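Side-chain contacts in pectate lyase (Paenibacillus sp. 0602, PDB 5GT5), which cleaves polygalacturonate and partly methylated pectin by elimination within the chain, probably with the help of calcium: residues A[24-27]-A[28-31]; A[177-180]-A[181-185]; A[203-206]-A[207-211]. The protein carries 1 engineered substitution. All coordinates share one frame; numbering follows the deposited sequence.

Contact 1 of 3, residues A[24-27]-A[28-31]; sequences ESNT and AVYK
Glu-24 packs its backbone onto the ring of Tyr-30: its CA sits over the ring centre as a CH-pi contact, 3.5 Å from the centroid and 8° off the normal, and its CB follows at 3.6 Å from Tyr-30 CZ. This is the tight side. CG of Tyr-30 lies anti to the backbone N (chi1 -170°), which swings the ring back under Glu-24, while the carboxylate of Glu-24 leads off to salt bridges with Lys-32 and Lys-438 and the phenol OH bonds to Glu-53. Further along the loop, where Asn-26 centres an inverse gamma turn, its carbonyl is gripped twice. Tyr-30 N reaches Asn-26 O at 2.9 Å in the carbonyl plane, and Val-29 N comes from above that plane. These two bonds fold the loop back on itself just before strand 30-33, the first strand of the chain, which pairs in parallel with strand 51-54 in the parallel beta-helix of this lyase family. Further ties are a water donating to both Glu-24 O and Tyr-30 O, and Lys-31, bent at chi2 (-60°), whose NZ donates to Thr-27 O at 2.8 Å. The loose side is at exposed Thr-27 and Ala-28, where another water links Asn-26 OD1 to Ala-28 N.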
loop_
_atom_site.group_PDB
_atom_site.type_symbol
_atom_site.label_atom_id
_atom_site.label_comp_id
_atom_site.label_asym_id
_atom_site.label_seq_id
_atom_site.Cartn_x
_atom_site.Cartn_y
_atom_site.Cartn_z
ATOM N N GLU A 24 -4.532 -19.481 18.098
ATOM C CA GLU A 24 -4.052 -19.005 19.390
ATOM C C GLU A 24 -2.976 -19.917 19.972
ATOM O O GLU A 24 -2.271 -19.518 20.893
ATOM C CB GLU A 24 -5.213 -18.833 20.383
ATOM C CG GLU A 24 -5.949 -20.135 20.769
ATOM C CD GLU A 24 -7.078 -19.857 21.763
ATOM O OE1 GLU A 24 -6.858 -19.019 22.656
ATOM O OE2 GLU A 24 -8.179 -20.450 21.659
ATOM N N SER A 25 -2.829 -21.117 19.407
ATOM C CA SER A 25 -1.796 -22.067 19.826
ATOM C C SER A 25 -0.454 -21.826 19.121
ATOM O O SER A 25 0.556 -22.454 19.450
ATOM C CB SER A 25 -2.261 -23.518 19.608
ATOM O OG SER A 25 -2.314 -23.851 18.231
ATOM N N ASN A 26 -0.455 -20.937 18.128
ATOM C CA ASN A 26 0.749 -20.618 17.372
ATOM C C ASN A 26 1.504 -19.514 18.132
ATOM O O ASN A 26 1.500 -18.347 17.727
ATOM C CB ASN A 26 0.363 -20.166 15.950
ATOM C CG ASN A 26 1.546 -20.084 15.001
ATOM O OD1 ASN A 26 2.702 -20.071 15.424
ATOM N ND2 ASN A 26 1.254 -19.973 13.699
ATOM N N THR A 27 2.146 -19.900 19.235
ATOM C CA THR A 27 2.675 -18.976 20.233
ATOM C C THR A 27 3.819 -18.073 19.752
ATOM O O THR A 27 4.093 -17.028 20.351
ATOM C CB THR A 27 3.138 -19.727 21.502
ATOM O OG1 THR A 27 4.107 -20.720 21.142
ATOM C CG2 THR A 27 1.957 -20.409 22.174
ATOM N N ALA A 28 4.509 -18.463 18.691
ATOM C CA ALA A 28 5.584 -17.608 18.212
ATOM C C ALA A 28 5.039 -16.304 17.635
ATOM O O ALA A 28 5.702 -15.268 17.688
ATOM C CB ALA A 28 6.429 -18.314 17.171
ATOM N N VAL A 29 3.858 -16.380 17.028
ATOM C CA VAL A 29 3.333 -15.207 16.323
ATOM C C VAL A 29 1.988 -14.721 16.857
ATOM O O VAL A 29 1.502 -13.685 16.407
ATOM C CB VAL A 29 3.253 -15.454 14.775
ATOM C CG1 VAL A 29 4.658 -15.515 14.149
ATOM C CG2 VAL A 29 2.468 -16.712 14.447
ATOM N N TYR A 30 1.381 -15.443 17.789
ATOM C CA TYR A 30 0.128 -15.037 18.437
ATOM C C TYR A 30 0.448 -14.821 19.899
ATOM O O TYR A 30 0.775 -15.809 20.609
ATOM C CB TYR A 30 -0.908 -16.152 18.280
ATOM C CG TYR A 30 -2.332 -15.830 18.688
ATOM C CD1 TYR A 30 -2.656 -15.486 20.004
ATOM C CD2 TYR A 30 -3.361 -15.956 17.766
ATOM C CE1 TYR A 30 -3.969 -15.219 20.359
ATOM C CE2 TYR A 30 -4.701 -15.686 18.125
ATOM C CZ TYR A 30 -4.983 -15.342 19.429
ATOM O OH TYR A 30 -6.282 -15.080 19.780
ATOM N N LYS A 31 0.397 -13.573 20.360
ATOM C CA LYS A 31 0.759 -13.235 21.724
ATOM C C LYS A 31 -0.439 -12.810 22.541
ATOM O O LYS A 31 -1.143 -11.858 22.173
ATOM C CB LYS A 31 1.813 -12.131 21.773
ATOM C CG LYS A 31 3.103 -12.452 21.040
ATOM C CD LYS A 31 3.796 -13.695 21.609
ATOM C CE LYS A 31 5.137 -13.843 20.933
ATOM N NZ LYS A 31 5.798 -15.092 21.429
HETATM O O HOH W 1 -0.803 -17.711 21.939
HETATM O O HOH W 2 4.829 -20.958 17.265
#

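Contact 2 of 3, residues A[177-180]-A[181-185]; sequences VDSK and KGTSG
Thr-183 lays its CB and CG2 against the hydroxyl of Ser-179, each 3.4 Å from Ser-179 OG, while its own hydroxyl turns to the chain just before the bend. Thr-183 OG1 donates to Lys-180 O at 2.8 Å, in the carbonyl plane and with a C=O...donor angle of 157°. The first torsion explains the division of labour: with OG1 beside the backbone N and anti to the carbonyl carbon (chi1 -67°), the hydroxyl and Thr-183 N face the same acceptor. The amide reaches Lys-180 O at 3.2 Å from well above the carbonyl plane, closing a type I' beta turn from Lys-180 to Thr-183 whose two middle residues, Lys-181 and Gly-182, both have positive phi. The turn carries the chain from strand 177-180 to strand 184-194, at a corner between faces of the parallel beta-helix. Ser-179 OG donates to a water at 2.7 Å, which in turn donates to Thr-183 O and so ties the two limbs a second time. Thr-183 OG1 also accepts from Ser-159 N in the neighbouring coil. A valine in its place would probably leave Ser-159 N without this acceptor and Lys-180 O without its in-plane hydroxyl donor, keeping the less well-directed turn amide. Asp-178, a likely calcium ligand with Asp-152 and Asp-174, lies on the same strand, and the extended side chain of Lys-180 runs back towards these acids. Its ammonium would probably offset part of their negative charge, whereas the turn itself is fixed by neutral hydrogen bonds.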
loop_
_atom_site.group_PDB
_atom_site.type_symbol
_atom_site.label_atom_id
_atom_site.label_comp_id
_atom_site.label_asym_id
_atom_site.label_seq_id
_atom_site.Cartn_x
_atom_site.Cartn_y
_atom_site.Cartn_z
ATOM N N VAL A 177 -8.730 9.597 16.500
ATOM C CA VAL A 177 -7.890 8.856 15.557
ATOM C C VAL A 177 -7.488 9.848 14.478
ATOM O O VAL A 177 -8.349 10.398 13.774
ATOM C CB VAL A 177 -8.582 7.635 14.896
ATOM C CG1 VAL A 177 -7.600 6.928 13.960
ATOM C CG2 VAL A 177 -9.112 6.648 15.963
ATOM N N ASP A 178 -6.186 10.114 14.372
ATOM C CA ASP A 178 -5.613 11.062 13.420
ATOM C C ASP A 178 -4.796 10.305 12.416
ATOM O O ASP A 178 -4.198 9.250 12.724
ATOM C CB ASP A 178 -4.727 12.052 14.132
ATOM C CG ASP A 178 -5.500 12.982 15.062
ATOM O OD1 ASP A 178 -6.731 13.117 14.930
ATOM O OD2 ASP A 178 -4.850 13.604 15.945
ATOM N N SER A 179 -4.751 10.827 11.201
ATOM C CA SER A 179 -4.035 10.158 10.124
ATOM C C SER A 179 -3.161 11.189 9.447
ATOM O O SER A 179 -3.679 12.223 8.992
ATOM C CB SER A 179 -5.032 9.519 9.171
ATOM O OG SER A 179 -4.346 8.704 8.235
ATOM N N LYS A 180 -1.859 10.935 9.358
ATOM C CA LYS A 180 -0.884 11.948 9.015
ATOM C C LYS A 180 0.204 11.414 8.076
ATOM O O LYS A 180 0.373 10.184 7.889
ATOM C CB LYS A 180 -0.191 12.441 10.306
ATOM C CG LYS A 180 -1.085 13.048 11.377
ATOM C CD LYS A 180 -0.192 13.483 12.540
ATOM C CE LYS A 180 -0.994 14.110 13.667
ATOM N NZ LYS A 180 -0.071 14.539 14.771
ATOM N N LYS A 181 0.971 12.348 7.531
ATOM C CA LYS A 181 2.169 12.025 6.769
ATOM C C LYS A 181 1.875 11.013 5.663
ATOM O O LYS A 181 2.561 9.994 5.516
ATOM C CB LYS A 181 3.282 11.585 7.706
ATOM C CG LYS A 181 3.666 12.709 8.679
ATOM C CD LYS A 181 4.808 12.301 9.587
ATOM C CE LYS A 181 6.147 12.315 8.860
ATOM N NZ LYS A 181 7.273 11.851 9.739
ATOM N N GLY A 182 0.838 11.317 4.883
ATOM C CA GLY A 182 0.556 10.559 3.682
ATOM C C GLY A 182 -0.049 9.189 3.912
ATOM O O GLY A 182 -0.109 8.394 2.982
ATOM N N THR A 183 -0.482 8.899 5.131
ATOM C CA THR A 183 -1.113 7.609 5.393
ATOM C C THR A 183 -2.343 7.393 4.501
ATOM O O THR A 183 -3.220 8.245 4.395
ATOM C CB THR A 183 -1.540 7.486 6.864
ATOM O OG1 THR A 183 -0.358 7.458 7.681
ATOM C CG2 THR A 183 -2.347 6.211 7.112
ATOM N N SER A 184 -2.388 6.257 3.831
ATOM C CA SER A 184 -3.490 5.883 2.930
ATOM C C SER A 184 -4.091 4.532 3.309
ATOM O O SER A 184 -3.513 3.751 4.086
ATOM C CB SER A 184 -3.026 5.840 1.472
ATOM O OG SER A 184 -1.995 4.883 1.317
ATOM N N GLY A 185 -5.272 4.253 2.788
ATOM C CA GLY A 185 -5.891 2.950 2.959
ATOM C C GLY A 185 -6.476 2.730 4.347
ATOM O O GLY A 185 -6.343 1.640 4.911
HETATM O O HOH W 3 -5.593 8.567 5.842
#

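Contact 3 of 3, residues A[203-206]-A[207-211]; sequences WVTR and QINEM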
loop_
_atom_site.group_PDB
_atom_site.type_symbol
_atom_site.label_atom_id
_atom_site.label_comp_id
_atom_site.label_asym_id
_atom_site.label_seq_id
_atom_site.Cartn_x
_atom_site.Cartn_y
_atom_site.Cartn_z
ATOM N N TRP A 203 -15.082 10.612 34.634
ATOM C CA TRP A 203 -13.706 11.072 34.475
ATOM C C TRP A 203 -13.563 12.591 34.514
ATOM O O TRP A 203 -12.649 13.149 35.155
ATOM C CB TRP A 203 -13.156 10.531 33.152
ATOM C CG TRP A 203 -11.683 10.797 32.932
ATOM C CD1 TRP A 203 -11.131 11.679 32.038
ATOM C CD2 TRP A 203 -10.582 10.170 33.607
ATOM N NE1 TRP A 203 -9.760 11.635 32.118
ATOM C CE2 TRP A 203 -9.396 10.735 33.089
ATOM C CE3 TRP A 203 -10.494 9.219 34.630
ATOM C CZ2 TRP A 203 -8.122 10.351 33.523
ATOM C CZ3 TRP A 203 -9.232 8.837 35.068
ATOM C CH2 TRP A 203 -8.060 9.397 34.512
ATOM N N VAL A 204 -14.473 13.261 33.810
ATOM C CA VAL A 204 -14.491 14.714 33.810
ATOM C C VAL A 204 -14.896 15.267 35.193
ATOM O O VAL A 204 -14.300 16.224 35.672
ATOM C CB VAL A 204 -15.393 15.270 32.709
ATOM C CG1 VAL A 204 -15.584 16.784 32.884
ATOM C CG2 VAL A 204 -14.792 14.980 31.350
ATOM N N THR A 205 -15.863 14.643 35.849
ATOM C CA THR A 205 -16.260 15.124 37.173
ATOM C C THR A 205 -15.119 15.003 38.190
ATOM O O THR A 205 -14.906 15.915 38.999
ATOM C CB THR A 205 -17.480 14.357 37.652
ATOM O OG1 THR A 205 -18.563 14.631 36.758
ATOM C CG2 THR A 205 -17.874 14.780 39.096
ATOM N N ARG A 206 -14.365 13.904 38.119
ATOM C CA ARG A 206 -13.199 13.766 38.979
ATOM C C ARG A 206 -12.179 14.866 38.742
ATOM O O ARG A 206 -11.623 15.422 39.684
ATOM C CB ARG A 206 -12.544 12.402 38.839
ATOM C CG ARG A 206 -13.220 11.349 39.699
ATOM C CD ARG A 206 -12.675 9.950 39.421
ATOM N NE ARG A 206 -13.417 9.372 38.323
ATOM C CZ ARG A 206 -13.035 8.296 37.637
ATOM N NH1 ARG A 206 -11.898 7.673 37.951
ATOM N NH2 ARG A 206 -13.792 7.851 36.629
ATOM N N GLN A 207 -11.969 15.239 37.478
ATOM C CA GLN A 207 -11.061 16.346 37.209
ATOM C C GLN A 207 -11.593 17.661 37.803
ATOM O O GLN A 207 -10.848 18.429 38.415
ATOM C CB GLN A 207 -10.899 16.496 35.682
ATOM C CG GLN A 207 -10.161 17.771 35.212
ATOM C CD GLN A 207 -8.699 17.704 35.543
ATOM O OE1 GLN A 207 -7.893 17.301 34.706
ATOM N NE2 GLN A 207 -8.339 18.057 36.786
ATOM N N ILE A 208 -12.871 17.939 37.585
ATOM C CA ILE A 208 -13.433 19.204 38.060
ATOM C C ILE A 208 -13.463 19.253 39.602
ATOM O O ILE A 208 -13.142 20.288 40.192
ATOM C CB ILE A 208 -14.802 19.501 37.442
ATOM C CG1 ILE A 208 -14.653 20.282 36.125
ATOM C CG2 ILE A 208 -15.606 20.445 38.324
ATOM C CD1 ILE A 208 -13.883 19.573 35.032
ATOM N N ASN A 209 -13.787 18.133 40.245
ATOM C CA ASN A 209 -13.805 18.118 41.720
ATOM C C ASN A 209 -12.463 18.486 42.326
ATOM O O ASN A 209 -12.396 19.236 43.328
ATOM C CB ASN A 209 -14.254 16.749 42.237
ATOM C CG ASN A 209 -15.726 16.525 42.102
ATOM O OD1 ASN A 209 -16.501 17.447 41.819
ATOM N ND2 ASN A 209 -16.139 15.268 42.306
ATOM N N GLU A 210 -11.383 17.996 41.728
ATOM C CA GLU A 210 -10.044 18.328 42.207
ATOM C C GLU A 210 -9.828 19.837 42.166
ATOM O O GLU A 210 -9.301 20.435 43.120
ATOM C CB GLU A 210 -8.981 17.583 41.383
ATOM C CG GLU A 210 -7.514 17.863 41.761
ATOM C CD GLU A 210 -7.133 17.329 43.134
ATOM O OE1 GLU A 210 -7.698 16.287 43.565
ATOM O OE2 GLU A 210 -6.269 17.965 43.786
ATOM N N MET A 211 -10.243 20.470 41.077
ATOM C CA MET A 211 -10.009 21.903 40.934
ATOM C C MET A 211 -10.922 22.712 41.834
ATOM O O MET A 211 -10.506 23.754 42.342
ATOM C CB MET A 211 -10.160 22.313 39.461
ATOM C CG MET A 211 -9.131 21.588 38.574
ATOM S SD MET A 211 -9.075 22.212 36.895
ATOM C CE MET A 211 -10.680 21.731 36.308
#
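Two first torsions set up this helical contact: Val-204 carries CG1 anti to its N (chi1 170°), and Asn-209 carries CG beside its N (chi1 -76°). The first sends Val-204 CG1 along the helix to Ile-208 CD1, 3.9 Å away, where the two side chains lie side by side and point the same way. Ile-208 also rests its CD1 on the backbone, 3.4 Å from Val-204 O. The second folds the amide of Asn-209 back over the preceding turn, bringing its CG within 3.3 Å of Thr-205 O and its ND2 to 3.7 Å from the methyl CG2 of Thr-205. The hydroxyl of Thr-205 turns the other way, to Ser-202 and Ser-199 at the start of the helix. Beneath these side chains the backbone bonds run from residue i+4 to i; Asn-209 N reaches Thr-205 O at 2.8 Å with an N-H...O angle of 163°, while Glu-210 N to Arg-206 O is longer at 3.3 Å. On another side of the helix, Arg-206 bends at chi3 and turns one guanidinium face to the indole, Trp-203 CE3 lying 3.7 Å above the guanidinium plane of Arg-206, toward its rim, and its NE bonds to Asn-201 O. Gln-207 spans two loops, its OE1 accepting from Trp-138 N and its NE2 donating to Thr-82 O. Val-204 and Ile-208 both face helix 233-241 with the i to i+4 spacing characteristic of an alpha-helix, here packed among the peripheral loops and helices of a parallel beta-helix.

In the fold
Three short-range contacts show how chemistry differs with place in the fold. Contact 1 is a surface contact, its centre about 30 Å from that of the chain, and contact 2 is buried, its centre about 13 Å from that of the chain; both lead into strands of the beta-helix, and in each a carbonyl accepts twice and water bridges the two limbs. They differ in what surrounds them: an aromatic face and outward charges at 24-31, small hydroxyls and the probable calcium site at 177-185. Contact 3, also buried, belongs to helix 203-212, which follows strand 184-194 in sequence; there regular backbone bonds and an apolar i to i+4 pair take the place of the turn. Contacts 2 and 3 lie on opposite sides of the chain's centre.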